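Local coordinates for SH3 domain-containing protein (Dictyostelium discoideum, PDB 4NQI) that remodels membranes through its inverse BAR domain, the part described here, probably by binding phosphatidylinositol lipids, in osmoregulation, phagocytosis and cytokinesis, at residues Gly56-Leu59 and Ala60-Thr64; Ser169-Leu172 and Asn173-Lys176. All blocks are in the same frame, centred on the assembly; numbering follows the deposited sequence.

Interaction 1. Residues Gly56-Leu59 and Ala60-Thr64; sequences GLVL and ADTLT
With its first torsion at 68°, T62 holds OG1 between its own backbone N and carbonyl carbon, which turns the hydroxyl back along the helix onto L59. L59, whose CG lies opposite its backbone N (chi1 172°), meets the same hydroxyl from its side chain, CD1 standing 3.9 Å from OG1 of T62. The polar link is shorter: OG1 of T62 donates to O of L59 over 2.7 Å, at a C=O...donor angle of 126° that is well bent away from the carbonyl direction. The amide of L63 also reaches O of L59, at 3.2 Å, so one carbonyl oxygen is gripped by a side-chain donor three residues on and a main-chain donor four residues on. The other branch of T62, CG2, rests against O of V58 at 3.2 Å, while that oxygen accepts from the amide of T62. The amide bonds of T62 to V58 and of L63 to L59 are the i to i+4 bonds of an alpha helix, and those of A60 to G56 and D61 to L57 belong to the same series. The helix is 15-64, near whose end the second hydroxyl grip appears: OG1 of T64 donates to O of A60 at 3.2 Å, from above the carbonyl plane, and that oxygen also takes the amide of T64. In the antiparallel inverse BAR dimer, V58 and L59 pack on A41 of the second subunit, T62 on V38 and L63 on F191 of that subunit. Within the chain, L57, L63 and T64 lean on helix 72-140. L63 also folds back over the preceding turn, its CG lying 3.4 Å from O of L59, the oxygen already shared by the two donors.

Interaction 2. Residues Ser169-Leu172 and Asn173-Lys176; sequences SEQL and NANK
Apolar contact is carried by L172 and K176, one turn apart. CD1 of L172 lies 3.7 Å from CE of K176 and 3.8 Å from its CG; the lysine chain bends at its second torsion (chi2 -52°) and again at its fourth, which carries CE past the leucine methyl and turns NZ. Beyond this methylene contact, NZ of K176 forms a salt bridge with D128 of helix 72-140, and L172 touches the same aspartate.

Among the polar groups, one water joins S169 and N173: it lies 2.8 Å from OG of S169 and donates to OD1 of N173 at 2.9 Å. The side chains of Q171 and N175 approach with their amide planes 83° apart, nearly perpendicular, and OE1 of Q171 stays 3.6 Å from OD1 of N175. ND2 of N175 comes within 2.9 Å of O of Q171, but the angle is too poor for a hydrogen bond.

Backbone bonds join each residue of 173-176 to the one four earlier. The bond from N of A174 to O of E170 is weak, and N of N175 stands 44° out of the carbonyl plane of Q171. O of L172, which accepts from N of K176, also has CG of K176 close by at 3.1 Å. N173 also touches V16 and I17 of helix 15-64, while A174 packs on I238 of the second subunit, as befits a long helix built into the helical bundle of an inverse BAR domain.

Interaction 1 comes first along the chain, near the end of helix 15-64, and interaction 2 follows in helix 152-224. The two lie on opposite sides of the chain's centre, with centres about 65 Å and nearest atoms about 51 Å apart, and do not touch. Both fall within the IRSp53/MIM homology range, and each also meets helix 72-140, the long helix that lies between theirs in sequence: residues 56-64 touch K86, L81 and A82, residues 169-176 touch Y125, D128, R129 and M132. Both also reach the second subunit. Contacts at such separated places, each touching the partner, fit the elongated dimer of an inverse BAR domain.

Interaction 1. Residues Gly56-Leu59 and Ala60-Thr64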
ATOM      1  N   GLY B  56       6.829  -4.512  -8.085  1.00 47.53           N
ATOM      2  CA  GLY B  56       7.730  -4.466  -6.948  1.00 44.63           C
ATOM      3  C   GLY B  56       8.783  -5.562  -6.987  1.00 43.55           C
ATOM      4  O   GLY B  56       9.938  -5.332  -6.618  1.00 39.29           O
ATOM      5  N   LEU B  57       8.385  -6.753  -7.432  1.00 47.01           N
ATOM      6  CA  LEU B  57       9.290  -7.898  -7.500  1.00 51.02           C
ATOM      7  C   LEU B  57      10.383  -7.709  -8.553  1.00 48.20           C
ATOM      8  O   LEU B  57      11.545  -8.059  -8.320  1.00 44.79           O
ATOM      9  CB  LEU B  57       8.501  -9.181  -7.769  1.00 49.00           C
ATOM     10  CG  LEU B  57       7.495  -9.559  -6.680  1.00 49.27           C
ATOM     11  CD1 LEU B  57       6.710 -10.802  -7.059  1.00 47.68           C
ATOM     12  CD2 LEU B  57       8.210  -9.770  -5.360  1.00 50.77           C
ATOM     13  N   VAL B  58      10.003  -7.167  -9.709  1.00 46.67           N
ATOM     14  CA  VAL B  58      10.965  -6.832 -10.753  1.00 47.90           C
ATOM     15  C   VAL B  58      11.996  -5.850 -10.204  1.00 47.26           C
ATOM     16  O   VAL B  58      13.200  -6.028 -10.402  1.00 48.63           O
ATOM     17  CB  VAL B  58      10.271  -6.215 -11.979  1.00 45.72           C
ATOM     18  CG1 VAL B  58      11.297  -5.797 -13.024  1.00 41.10           C
ATOM     19  CG2 VAL B  58       9.273  -7.198 -12.577  1.00 43.46           C
ATOM     20  N   LEU B  59      11.513  -4.824  -9.504  1.00 42.62           N
ATOM     21  CA  LEU B  59      12.389  -3.839  -8.871  1.00 41.77           C
ATOM     22  C   LEU B  59      13.351  -4.504  -7.891  1.00 44.82           C
ATOM     23  O   LEU B  59      14.546  -4.204  -7.886  1.00 44.19           O
ATOM     24  CB  LEU B  59      11.566  -2.760  -8.160  1.00 34.66           C
ATOM     25  CG  LEU B  59      12.343  -1.759  -7.296  1.00 37.71           C
ATOM     26  CD1 LEU B  59      13.405  -1.035  -8.112  1.00 33.19           C
ATOM     27  CD2 LEU B  59      11.406  -0.756  -6.638  1.00 36.22           C
ATOM     28  N   ALA B  60      12.823  -5.409  -7.073  1.00 44.09           N
ATOM     29  CA  ALA B  60      13.644  -6.181  -6.146  1.00 44.89           C
ATOM     30  C   ALA B  60      14.754  -6.946  -6.873  1.00 50.00           C
ATOM     31  O   ALA B  60      15.895  -6.985  -6.407  1.00 49.13           O
ATOM     32  CB  ALA B  60      12.777  -7.137  -5.341  1.00 36.89           C
ATOM     33  N   ASP B  61      14.415  -7.547  -8.012  1.00 52.69           N
ATOM     34  CA  ASP B  61      15.376  -8.333  -8.783  1.00 59.23           C
ATOM     35  C   ASP B  61      16.499  -7.477  -9.369  1.00 54.85           C
ATOM     36  O   ASP B  61      17.652  -7.911  -9.416  1.00 56.96           O
ATOM     37  CB  ASP B  61      14.672  -9.116  -9.894  1.00 71.07           C
ATOM     38  CG  ASP B  61      15.620 -10.025 -10.662  1.00 83.22           C
ATOM     39  OD1 ASP B  61      15.924 -11.128 -10.162  1.00 88.89           O
ATOM     40  OD2 ASP B  61      16.058  -9.640 -11.768  1.00 86.14           O
ATOM     41  N   THR B  62      16.161  -6.268  -9.815  1.00 48.80           N
ATOM     42  CA  THR B  62      17.162  -5.351 -10.357  1.00 47.25           C
ATOM     43  C   THR B  62      18.156  -4.932  -9.277  1.00 44.34           C
ATOM     44  O   THR B  62      19.333  -4.709  -9.560  1.00 42.84           O
ATOM     45  CB  THR B  62      16.526  -4.092 -10.997  1.00 46.89           C
ATOM     46  OG1 THR B  62      15.928  -3.275  -9.983  1.00 50.99           O
ATOM     47  CG2 THR B  62      15.473  -4.483 -12.018  1.00 40.83           C
ATOM     48  N   LEU B  63      17.676  -4.829  -8.042  1.00 46.42           N
ATOM     49  CA  LEU B  63      18.531  -4.485  -6.911  1.00 45.02           C
ATOM     50  C   LEU B  63      19.460  -5.646  -6.559  1.00 45.04           C
ATOM     51  O   LEU B  63      20.627  -5.436  -6.222  1.00 44.21           O
ATOM     52  CB  LEU B  63      17.687  -4.088  -5.697  1.00 43.83           C
ATOM     53  CG  LEU B  63      16.915  -2.773  -5.828  1.00 41.96           C
ATOM     54  CD1 LEU B  63      15.931  -2.593  -4.683  1.00 44.58           C
ATOM     55  CD2 LEU B  63      17.876  -1.598  -5.871  1.00 39.05           C
ATOM     56  N   THR B  64      18.934  -6.867  -6.640  1.00 43.79           N
ATOM     57  CA  THR B  64      19.729  -8.072  -6.415  1.00 48.45           C
ATOM     58  C   THR B  64      20.855  -8.170  -7.442  1.00 44.84           C
ATOM     59  O   THR B  64      21.976  -8.557  -7.109  1.00 48.43           O
ATOM     60  CB  THR B  64      18.857  -9.347  -6.483  1.00 49.92           C
ATOM     61  OG1 THR B  64      17.885  -9.321  -5.431  1.00 54.22           O
ATOM     62  CG2 THR B  64      19.709 -10.593  -6.330  1.00 50.79           C
TER

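Interaction 2. Residues Ser169-Leu172 and Asn173-Lys176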
ATOM      1  N   SER B 169     -53.704  -6.015  14.346  1.00 75.30           N
ATOM      2  CA  SER B 169     -53.153  -5.570  13.068  1.00 74.90           C
ATOM      3  C   SER B 169     -52.074  -4.519  13.277  1.00 75.66           C
ATOM      4  O   SER B 169     -51.074  -4.483  12.558  1.00 73.17           O
ATOM      5  CB  SER B 169     -54.265  -4.973  12.207  1.00 76.94           C
ATOM      6  OG  SER B 169     -53.731  -4.214  11.135  1.00 79.16           O
ATOM      7  N   GLU B 170     -52.296  -3.656  14.261  1.00 78.66           N
ATOM      8  CA  GLU B 170     -51.361  -2.587  14.577  1.00 75.29           C
ATOM      9  C   GLU B 170     -50.054  -3.161  15.096  1.00 72.87           C
ATOM     10  O   GLU B 170     -48.983  -2.597  14.874  1.00 66.83           O
ATOM     11  CB  GLU B 170     -51.974  -1.660  15.626  1.00 77.91           C
ATOM     12  CG  GLU B 170     -51.790  -0.179  15.343  1.00 81.05           C
ATOM     13  CD  GLU B 170     -52.659   0.317  14.200  1.00 84.98           C
ATOM     14  OE1 GLU B 170     -53.335  -0.508  13.547  1.00 92.29           O
ATOM     15  OE2 GLU B 170     -52.670   1.542  13.956  1.00 82.05           O
ATOM     16  N   GLN B 171     -50.151  -4.291  15.789  1.00 75.47           N
ATOM     17  CA  GLN B 171     -48.974  -4.939  16.346  1.00 75.19           C
ATOM     18  C   GLN B 171     -48.208  -5.703  15.277  1.00 72.07           C
ATOM     19  O   GLN B 171     -47.028  -6.010  15.447  1.00 69.97           O
ATOM     20  CB  GLN B 171     -49.361  -5.871  17.493  1.00 75.26           C
ATOM     21  CG  GLN B 171     -48.816  -5.421  18.831  1.00 80.49           C
ATOM     22  CD  GLN B 171     -47.426  -4.828  18.708  1.00 84.12           C
ATOM     23  OE1 GLN B 171     -46.448  -5.546  18.491  1.00 80.94           O
ATOM     24  NE2 GLN B 171     -47.333  -3.508  18.834  1.00 86.54           N
ATOM     25  N   LEU B 172     -48.891  -6.010  14.178  1.00 71.33           N
ATOM     26  CA  LEU B 172     -48.252  -6.638  13.030  1.00 67.46           C
ATOM     27  C   LEU B 172     -47.411  -5.619  12.270  1.00 62.44           C
ATOM     28  O   LEU B 172     -46.283  -5.914  11.873  1.00 58.19           O
ATOM     29  CB  LEU B 172     -49.295  -7.253  12.096  1.00 67.36           C
ATOM     30  CG  LEU B 172     -48.770  -7.788  10.759  1.00 63.17           C
ATOM     31  CD1 LEU B 172     -47.793  -8.932  10.980  1.00 61.07           C
ATOM     32  CD2 LEU B 172     -49.915  -8.223   9.852  1.00 65.75           C
ATOM     33  N   ASN B 173     -47.962  -4.422  12.069  1.00 60.19           N
ATOM     34  CA  ASN B 173     -47.242  -3.350  11.384  1.00 64.61           C
ATOM     35  C   ASN B 173     -45.932  -2.991  12.086  1.00 56.25           C
ATOM     36  O   ASN B 173     -44.902  -2.811  11.441  1.00 45.71           O
ATOM     37  CB  ASN B 173     -48.117  -2.099  11.252  1.00 67.27           C
ATOM     38  CG  ASN B 173     -49.368  -2.339  10.427  1.00 72.16           C
ATOM     39  OD1 ASN B 173     -49.446  -3.293   9.650  1.00 77.39           O
ATOM     40  ND2 ASN B 173     -50.355  -1.463  10.588  1.00 70.21           N
ATOM     41  N   ALA B 174     -45.986  -2.891  13.411  1.00 56.46           N
ATOM     42  CA  ALA B 174     -44.815  -2.542  14.213  1.00 59.68           C
ATOM     43  C   ALA B 174     -43.788  -3.674  14.246  1.00 59.01           C
ATOM     44  O   ALA B 174     -42.580  -3.423  14.224  1.00 56.99           O
ATOM     45  CB  ALA B 174     -45.234  -2.160  15.623  1.00 57.11           C
ATOM     46  N   ASN B 175     -44.267  -4.915  14.311  1.00 57.79           N
ATOM     47  CA  ASN B 175     -43.386  -6.080  14.248  1.00 61.09           C
ATOM     48  C   ASN B 175     -42.664  -6.164  12.905  1.00 57.35           C
ATOM     49  O   ASN B 175     -41.477  -6.475  12.843  1.00 52.74           O
ATOM     50  CB  ASN B 175     -44.176  -7.372  14.498  1.00 62.71           C
ATOM     51  CG  ASN B 175     -44.454  -7.618  15.970  1.00 69.32           C
ATOM     52  OD1 ASN B 175     -43.701  -7.178  16.841  1.00 74.25           O
ATOM     53  ND2 ASN B 175     -45.534  -8.339  16.256  1.00 71.76           N
ATOM     54  N   LYS B 176     -43.398  -5.885  11.831  1.00 58.08           N
ATOM     55  CA  LYS B 176     -42.841  -5.913  10.483  1.00 60.85           C
ATOM     56  C   LYS B 176     -41.866  -4.765  10.246  1.00 62.60           C
ATOM     57  O   LYS B 176     -40.982  -4.864   9.394  1.00 64.79           O
ATOM     58  CB  LYS B 176     -43.958  -5.861   9.441  1.00 63.59           C
ATOM     59  CG  LYS B 176     -44.822  -7.113   9.373  1.00 59.75           C
ATOM     60  CD  LYS B 176     -43.969  -8.362   9.214  1.00 56.65           C
ATOM     61  CE  LYS B 176     -44.817  -9.570   8.860  1.00 50.34           C
ATOM     62  NZ  LYS B 176     -45.628  -9.311   7.645  1.00 53.87           N
TER
HETATM   63  O   HOH W   1     -52.021  -4.467   8.926  1.00 55.67           O